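Local coordinates for SusD superfamily protein (PDB 3MYV) that probably binds polysaccharides at the cell surface as a member of the SusD family of outer-membrane proteins, at residues K110-A115 against N184-K189; E173-M178 against A191-L196; F399-L402 against T407-R410. All coordinates share one frame; numbering follows the deposited sequence.

Contact 1. Residues K110-A115 against N184-K189; sequences KGETMA and NGRMNK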
loop_
_atom_site.group_PDB
_atom_site.type_symbol
_atom_site.label_atom_id
_atom_site.label_comp_id
_atom_site.label_asym_id
_atom_site.label_seq_id
_atom_site.Cartn_x
_atom_site.Cartn_y
_atom_site.Cartn_z
ATOM N N LYS A 110 16.424 -4.447 -15.203
ATOM C CA LYS A 110 17.215 -4.528 -13.970
ATOM C C LYS A 110 16.666 -3.542 -12.917
ATOM O O LYS A 110 16.416 -3.926 -11.767
ATOM C CB LYS A 110 18.675 -4.235 -14.242
ATOM C CG LYS A 110 19.546 -4.153 -12.989
ATOM C CD LYS A 110 21.025 -3.891 -13.329
ATOM C CE LYS A 110 21.820 -3.516 -12.067
ATOM N NZ LYS A 110 23.279 -3.270 -12.356
ATOM N N GLY A 111 16.470 -2.291 -13.319
ATOM C CA GLY A 111 15.909 -1.272 -12.425
ATOM C C GLY A 111 14.544 -1.649 -11.885
ATOM O O GLY A 111 14.235 -1.459 -10.684
ATOM N N GLU A 112 13.721 -2.199 -12.769
ATOM C CA GLU A 112 12.358 -2.560 -12.408
ATOM C C GLU A 112 12.381 -3.698 -11.392
ATOM O O GLU A 112 11.633 -3.680 -10.432
ATOM C CB GLU A 112 11.553 -2.957 -13.655
ATOM C CG GLU A 112 10.101 -3.269 -13.354
ATOM C CD GLU A 112 9.284 -3.720 -14.560
ATOM O OE1 GLU A 112 9.820 -3.754 -15.696
ATOM O OE2 GLU A 112 8.087 -4.053 -14.356
ATOM N N THR A 113 13.256 -4.677 -11.615
ATOM C CA THR A 113 13.461 -5.773 -10.661
ATOM C C THR A 113 13.888 -5.249 -9.284
ATOM O O THR A 113 13.406 -5.706 -8.250
ATOM C CB THR A 113 14.501 -6.774 -11.195
ATOM O OG1 THR A 113 14.070 -7.278 -12.473
ATOM C CG2 THR A 113 14.721 -7.942 -10.200
HETATM N N MSE A 114 14.776 -4.264 -9.262
HETATM C CA MSE A 114 15.173 -3.642 -8.014
HETATM C C MSE A 114 13.996 -2.924 -7.365
HETATM O O MSE A 114 13.907 -2.907 -6.140
HETATM C CB MSE A 114 16.353 -2.685 -8.217
HETATM C CG MSE A 114 17.636 -3.371 -8.683
HETATM SE SE MSE A 114 18.990 -2.104 -9.280
HETATM C CE MSE A 114 19.423 -1.332 -7.601
ATOM N N ALA A 115 13.122 -2.302 -8.160
ATOM C CA ALA A 115 11.921 -1.630 -7.606
ATOM C C ALA A 115 10.995 -2.661 -6.918
ATOM O O ALA A 115 10.476 -2.413 -5.831
ATOM C CB ALA A 115 11.169 -0.868 -8.734
ATOM N N ASN A 184 1.209 -1.228 -18.538
ATOM C CA ASN A 184 0.074 -1.322 -17.622
ATOM C C ASN A 184 0.121 -2.638 -16.878
ATOM O O ASN A 184 0.226 -3.685 -17.502
ATOM C CB ASN A 184 -1.266 -1.212 -18.375
ATOM C CG ASN A 184 -1.552 0.177 -18.902
ATOM O OD1 ASN A 184 -1.073 1.194 -18.384
ATOM N ND2 ASN A 184 -2.406 0.231 -19.916
ATOM N N GLY A 185 0.066 -2.584 -15.546
ATOM C CA GLY A 185 0.151 -3.789 -14.719
ATOM C C GLY A 185 1.526 -3.910 -14.060
ATOM O O GLY A 185 1.742 -4.770 -13.184
ATOM N N ARG A 186 2.461 -3.052 -14.468
ATOM C CA ARG A 186 3.796 -3.033 -13.882
ATOM C C ARG A 186 4.251 -1.611 -13.515
ATOM O O ARG A 186 3.632 -0.620 -13.914
ATOM C CB ARG A 186 4.785 -3.709 -14.841
ATOM C CG ARG A 186 4.464 -5.197 -15.091
ATOM C CD ARG A 186 5.193 -5.830 -16.298
ATOM N NE ARG A 186 6.652 -5.713 -16.288
ATOM C CZ ARG A 186 7.463 -6.316 -17.169
ATOM N NH1 ARG A 186 6.989 -7.143 -18.090
ATOM N NH2 ARG A 186 8.772 -6.111 -17.128
HETATM N N MSE A 187 5.340 -1.523 -12.757
HETATM C CA MSE A 187 5.918 -0.250 -12.375
HETATM C C MSE A 187 6.821 0.265 -13.500
HETATM O O MSE A 187 7.591 -0.501 -14.093
HETATM C CB MSE A 187 6.750 -0.399 -11.081
HETATM C CG MSE A 187 5.880 -0.585 -9.853
HETATM SE SE MSE A 187 6.809 -0.504 -8.199
HETATM C CE MSE A 187 7.401 -2.333 -8.132
ATOM N N ASN A 188 6.734 1.564 -13.753
ATOM C CA ASN A 188 7.692 2.289 -14.579
ATOM C C ASN A 188 8.405 3.329 -13.705
ATOM O O ASN A 188 8.226 3.342 -12.491
ATOM C CB ASN A 188 7.010 2.959 -15.778
ATOM C CG ASN A 188 6.043 4.076 -15.370
ATOM O OD1 ASN A 188 5.752 4.248 -14.201
ATOM N ND2 ASN A 188 5.562 4.839 -16.348
ATOM N N LYS A 189 9.200 4.194 -14.317
ATOM C CA LYS A 189 9.999 5.174 -13.552
ATOM C C LYS A 189 9.117 6.069 -12.690
ATOM O O LYS A 189 9.456 6.368 -11.546
ATOM C CB LYS A 189 10.858 6.010 -14.503
ATOM C CG LYS A 189 11.893 6.892 -13.813
ATOM C CD LYS A 189 12.748 7.600 -14.876
ATOM C CE LYS A 189 13.658 8.609 -14.241
ATOM N NZ LYS A 189 14.718 9.006 -15.152
#
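Glu112 on helix segment 110-115 reaches across to Arg186 of the loop 184-189, while Ala115, one turn further along the helix, meets Met187. The loop enters through Gly185, which has a positive phi, where a CB would be jammed against the carbonyl oxygen of Asn184. Arg186 follows and grips Glu112 side-on with two nitrogens. Its NE gives a nearly straight bond (172°) to Glu112 OE2 at 2.9 Å, in the guanidinium plane. The second bond, from Arg186 NH2 to Glu112 OE1 at 3.0 Å, is more tilted; the carboxylate and guanidinium planes are 31° apart. A bend at chi3 (55°) turns the guanidinium edge toward the acid, which arrives on an extended chain. Both charges are buried, and each has a second partner: Glu112 OE2 also bonds Tyr24 OH, and Arg186 NH1 is held by Asp17 and Asn21. Met187, a selenomethionine, sends CE to within 4.1 Å of Ala115 CB; the small alanine lets the long, flexible chain lie close to the helix. Asn188 then turns away and N-caps helix 189-202 through OD1 to Ala191 N. The loop thus runs from helix 160-177 to helix 189-202, with helix 103-128 beside it and helix 13-27 covering the ion pair through Val20 and Tyr24.

Contact 2. Residues E173-M178 against A191-L196; sequences EAVTLM and AARALL
Val175 spreads its two methyls over Ala192 and Arg193. CG1 approaches Arg193 CG at 3.6 Å, and CG2 lies 3.9 Å from Ala192 CB. A branched valine suits this place, since its two methyls straddle Arg193 CG, and CG2 also rests on Ala192 CB. Just past the end of the helix, Met178, a selenomethionine, brings SE to 3.5 Å from Ala192 CB, a snug fit that alanine's single methyl permits. Its CG lies anti to the carbonyl carbon (chi1 -74°), and a bend at chi3 then swings CE round to the same methyl. Segments 173-178 and 191-196 run in opposite directions and are joined by a short connection, forming an antiparallel helical hairpin consistent with the TPR-like helices of the SusD family. Leu171, one turn before Val175, extends the interface, touching Ala192, Leu195 and Leu196. Arg193 offers only its aliphatic part to Val175, crossing it at about a right angle; its guanidinium is held by a salt bridge from NH1 to Asp219 of helix 206-223, and Gln215 and Leu216 of that helix also touch the arginine side chain.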
loop_
_atom_site.group_PDB
_atom_site.type_symbol
_atom_site.label_atom_id
_atom_site.label_comp_id
_atom_site.label_asym_id
_atom_site.label_seq_id
_atom_site.Cartn_x
_atom_site.Cartn_y
_atom_site.Cartn_z
ATOM N N GLU A 173 18.708 4.010 -6.977
ATOM C CA GLU A 173 19.391 3.466 -8.144
ATOM C C GLU A 173 18.413 2.974 -9.229
ATOM O O GLU A 173 18.616 3.254 -10.422
ATOM C CB GLU A 173 20.394 2.386 -7.746
ATOM C CG GLU A 173 21.168 1.877 -8.926
ATOM C CD GLU A 173 22.176 0.799 -8.599
ATOM O OE1 GLU A 173 22.409 0.511 -7.395
ATOM O OE2 GLU A 173 22.727 0.243 -9.573
ATOM N N ALA A 174 17.365 2.264 -8.824
ATOM C CA ALA A 174 16.343 1.756 -9.752
ATOM C C ALA A 174 15.792 2.863 -10.652
ATOM O O ALA A 174 15.681 2.704 -11.884
ATOM C CB ALA A 174 15.192 1.079 -8.982
ATOM N N VAL A 175 15.441 3.983 -10.027
ATOM C CA VAL A 175 14.888 5.129 -10.732
ATOM C C VAL A 175 15.836 5.559 -11.847
ATOM O O VAL A 175 15.387 5.878 -12.946
ATOM C CB VAL A 175 14.573 6.306 -9.767
ATOM C CG1 VAL A 175 14.329 7.636 -10.578
ATOM C CG2 VAL A 175 13.340 5.977 -8.887
ATOM N N THR A 176 17.151 5.553 -11.592
ATOM C CA THR A 176 18.076 6.033 -12.612
ATOM C C THR A 176 18.116 5.079 -13.806
ATOM O O THR A 176 18.459 5.502 -14.893
ATOM C CB THR A 176 19.526 6.252 -12.078
ATOM O OG1 THR A 176 20.124 4.993 -11.756
ATOM C CG2 THR A 176 19.533 7.194 -10.839
ATOM N N LEU A 177 17.797 3.802 -13.596
ATOM C CA LEU A 177 17.832 2.793 -14.670
ATOM C C LEU A 177 16.543 2.626 -15.481
ATOM O O LEU A 177 16.581 2.078 -16.574
ATOM C CB LEU A 177 18.167 1.421 -14.083
ATOM C CG LEU A 177 19.519 1.321 -13.376
ATOM C CD1 LEU A 177 19.712 -0.084 -12.837
ATOM C CD2 LEU A 177 20.625 1.739 -14.335
HETATM N N MSE A 178 15.411 3.048 -14.925
HETATM C CA MSE A 178 14.089 2.688 -15.453
HETATM C C MSE A 178 13.554 3.581 -16.580
HETATM O O MSE A 178 13.934 4.742 -16.720
HETATM C CB MSE A 178 13.081 2.641 -14.290
HETATM C CG MSE A 178 13.260 1.406 -13.413
HETATM SE SE MSE A 178 12.189 1.489 -11.842
HETATM C CE MSE A 178 10.561 0.872 -12.709
ATOM N N ALA A 191 6.165 5.313 -11.280
ATOM C CA ALA A 191 5.749 4.484 -10.163
ATOM C C ALA A 191 6.843 4.381 -9.135
ATOM O O ALA A 191 6.617 4.532 -7.909
ATOM C CB ALA A 191 5.363 3.047 -10.672
ATOM N N ALA A 192 8.038 4.063 -9.612
ATOM C CA ALA A 192 9.184 3.916 -8.709
ATOM C C ALA A 192 9.502 5.190 -7.924
ATOM O O ALA A 192 9.853 5.111 -6.740
ATOM C CB ALA A 192 10.455 3.450 -9.497
ATOM N N ARG A 193 9.408 6.352 -8.578
ATOM C CA ARG A 193 9.591 7.631 -7.880
ATOM C C ARG A 193 8.445 7.894 -6.893
ATOM O O ARG A 193 8.680 8.389 -5.802
ATOM C CB ARG A 193 9.707 8.803 -8.880
ATOM C CG ARG A 193 10.929 8.688 -9.823
ATOM C CD ARG A 193 10.818 9.680 -10.968
ATOM N NE ARG A 193 10.987 11.054 -10.513
ATOM C CZ ARG A 193 10.570 12.124 -11.173
ATOM N NH1 ARG A 193 9.858 12.010 -12.306
ATOM N NH2 ARG A 193 10.843 13.319 -10.689
ATOM N N ALA A 194 7.214 7.533 -7.257
ATOM C CA ALA A 194 6.094 7.706 -6.339
ATOM C C ALA A 194 6.330 6.860 -5.070
ATOM O O ALA A 194 6.132 7.333 -3.945
ATOM C CB ALA A 194 4.749 7.351 -7.030
ATOM N N LEU A 195 6.771 5.610 -5.256
ATOM C CA LEU A 195 7.022 4.712 -4.134
ATOM C C LEU A 195 8.155 5.269 -3.239
ATOM O O LEU A 195 8.054 5.258 -2.003
ATOM C CB LEU A 195 7.362 3.297 -4.646
ATOM C CG LEU A 195 7.696 2.220 -3.620
ATOM C CD1 LEU A 195 6.602 2.050 -2.584
ATOM C CD2 LEU A 195 8.017 0.869 -4.291
ATOM N N LEU A 196 9.215 5.749 -3.879
ATOM C CA LEU A 196 10.364 6.353 -3.176
ATOM C C LEU A 196 9.943 7.574 -2.349
ATOM O O LEU A 196 10.443 7.773 -1.238
ATOM C CB LEU A 196 11.454 6.741 -4.184
ATOM C CG LEU A 196 12.761 7.314 -3.617
ATOM C CD1 LEU A 196 13.334 6.357 -2.570
ATOM C CD2 LEU A 196 13.793 7.632 -4.695
#

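Contact 3. Residues F399-L402 against T407-R410; sequences FDLL and TIVR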
loop_
_atom_site.group_PDB
_atom_site.type_symbol
_atom_site.label_atom_id
_atom_site.label_comp_id
_atom_site.label_asym_id
_atom_site.label_seq_id
_atom_site.Cartn_x
_atom_site.Cartn_y
_atom_site.Cartn_z
ATOM N N PHE A 399 -1.290 2.363 8.635
ATOM C CA PHE A 399 0.115 2.746 8.568
ATOM C C PHE A 399 0.298 4.256 8.745
ATOM O O PHE A 399 1.220 4.707 9.435
ATOM C CB PHE A 399 0.721 2.331 7.229
ATOM C CG PHE A 399 0.755 0.857 6.991
ATOM C CD1 PHE A 399 1.461 0.021 7.832
ATOM C CD2 PHE A 399 0.089 0.308 5.899
ATOM C CE1 PHE A 399 1.520 -1.350 7.579
ATOM C CE2 PHE A 399 0.141 -1.050 5.655
ATOM C CZ PHE A 399 0.855 -1.870 6.484
ATOM N N ASP A 400 -0.623 5.030 8.183
ATOM C CA ASP A 400 -0.512 6.497 8.238
ATOM C C ASP A 400 -0.718 7.031 9.658
ATOM O O ASP A 400 -0.043 7.959 10.078
ATOM C CB ASP A 400 -1.487 7.165 7.265
ATOM C CG ASP A 400 -1.050 7.027 5.795
ATOM O OD1 ASP A 400 0.137 6.767 5.494
ATOM O OD2 ASP A 400 -1.908 7.186 4.926
ATOM N N LEU A 401 -1.643 6.436 10.398
ATOM C CA LEU A 401 -1.852 6.853 11.774
ATOM C C LEU A 401 -0.674 6.398 12.639
ATOM O O LEU A 401 -0.091 7.197 13.417
ATOM C CB LEU A 401 -3.184 6.334 12.305
ATOM C CG LEU A 401 -4.409 7.092 11.765
ATOM C CD1 LEU A 401 -5.688 6.355 12.117
ATOM C CD2 LEU A 401 -4.448 8.555 12.291
ATOM N N LEU A 402 -0.281 5.137 12.483
ATOM C CA LEU A 402 0.714 4.581 13.407
ATOM C C LEU A 402 2.085 5.231 13.200
ATOM O O LEU A 402 2.751 5.533 14.172
ATOM C CB LEU A 402 0.789 3.053 13.341
ATOM C CG LEU A 402 0.567 2.480 14.743
ATOM C CD1 LEU A 402 -0.746 2.984 15.294
ATOM C CD2 LEU A 402 0.605 0.963 14.787
ATOM N N THR A 407 -2.923 7.514 18.100
ATOM C CA THR A 407 -3.723 6.410 18.640
ATOM C C THR A 407 -4.913 6.228 17.711
ATOM O O THR A 407 -5.646 7.184 17.442
ATOM C CB THR A 407 -4.246 6.727 20.028
ATOM O OG1 THR A 407 -3.143 7.021 20.866
ATOM C CG2 THR A 407 -5.054 5.551 20.605
ATOM N N ILE A 408 -5.072 5.014 17.189
ATOM C CA ILE A 408 -6.218 4.674 16.342
ATOM C C ILE A 408 -7.373 4.346 17.288
ATOM O O ILE A 408 -7.260 3.451 18.126
ATOM C CB ILE A 408 -5.915 3.483 15.404
ATOM C CG1 ILE A 408 -4.615 3.728 14.612
ATOM C CG2 ILE A 408 -7.069 3.271 14.405
ATOM C CD1 ILE A 408 -4.142 2.552 13.847
ATOM N N VAL A 409 -8.452 5.118 17.192
ATOM C CA VAL A 409 -9.628 4.932 18.039
ATOM C C VAL A 409 -10.721 4.222 17.237
ATOM O O VAL A 409 -11.173 4.711 16.192
ATOM C CB VAL A 409 -10.150 6.265 18.584
ATOM C CG1 VAL A 409 -11.422 6.033 19.414
ATOM C CG2 VAL A 409 -9.059 6.970 19.412
ATOM N N ARG A 410 -11.109 3.057 17.732
ATOM C CA ARG A 410 -12.036 2.145 17.065
ATOM C C ARG A 410 -13.055 1.713 18.098
ATOM O O ARG A 410 -12.934 0.661 18.722
ATOM C CB ARG A 410 -11.269 0.938 16.496
ATOM C CG ARG A 410 -10.017 1.358 15.714
ATOM C CD ARG A 410 -8.862 0.373 15.822
ATOM N NE ARG A 410 -9.008 -0.684 14.840
ATOM C CZ ARG A 410 -9.014 -1.991 15.082
ATOM N NH1 ARG A 410 -8.827 -2.472 16.291
ATOM N NH2 ARG A 410 -9.160 -2.824 14.068
#
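Arg410 NH2, bonded to the carbonyl oxygens of Met43 and Tyr61, helps fix the chain just after strand 408-409, whose first residue, Ile408, packs on Leu401 and Leu402. The motif is a helix, a short turn and a strand: helix 397-403 is followed by strand 408-409, which pairs antiparallel with strand 422-423. Arg410 suits the far end because its long chain carries several donors to backbone acceptors; NE reaches Gly45 O and NH1 reaches Asp420 O. Backbone bonds between Ile408 and Val423 and between Arg410 and Glu421 join the two strands. Ile408 makes the close apolar contacts from this segment. Its CG1 lies anti to the carbonyl carbon (chi1 -52°), carrying the ethyl arm to the helix, where CG1 sits 3.8 Å from Leu401 CB. A branched aliphatic residue fits here: its methylene CG1 and methyls CG2 and CD1 meet the two leucines. The part played by Leu402 is tentative, because it is modelled in two conformers; in one of them its CD1 comes within 3.7 Å of Ile408 CD1. Leu401 also brings its CD1 to 3.8 Å from Ile408 CG1, so the isoleucine is met by both the base and the tip of that leucine, and the same Leu401 CD1 lies 4.1 Å from Ile408 CG2.

Contacts 1 and 2 are neighbours, their centres 8 Å apart and their segments alternating along the chain. They touch directly: Gly111 O lies 3.2 Å from Ala174 CB, and Asn188 O lies 3.4 Å from Met178 CE. The loop of contact 1 belongs to the connection between the two helices of contact 2. Contact 3 lies on the opposite side of the chain's centre, about 31 Å from contact 1 and 29 Å from contact 2, centre to centre. Long helices still join the regions: Arg126 of helix 103-128 makes a cation-pi contact with Phe399, and Tyr202 of helix 189-202 touches Phe399 and Asp400. None of the residues that bind the sodium ion, Asn254, Ser255, Asp258, Pro260 and Leu325, belongs to a contact segment.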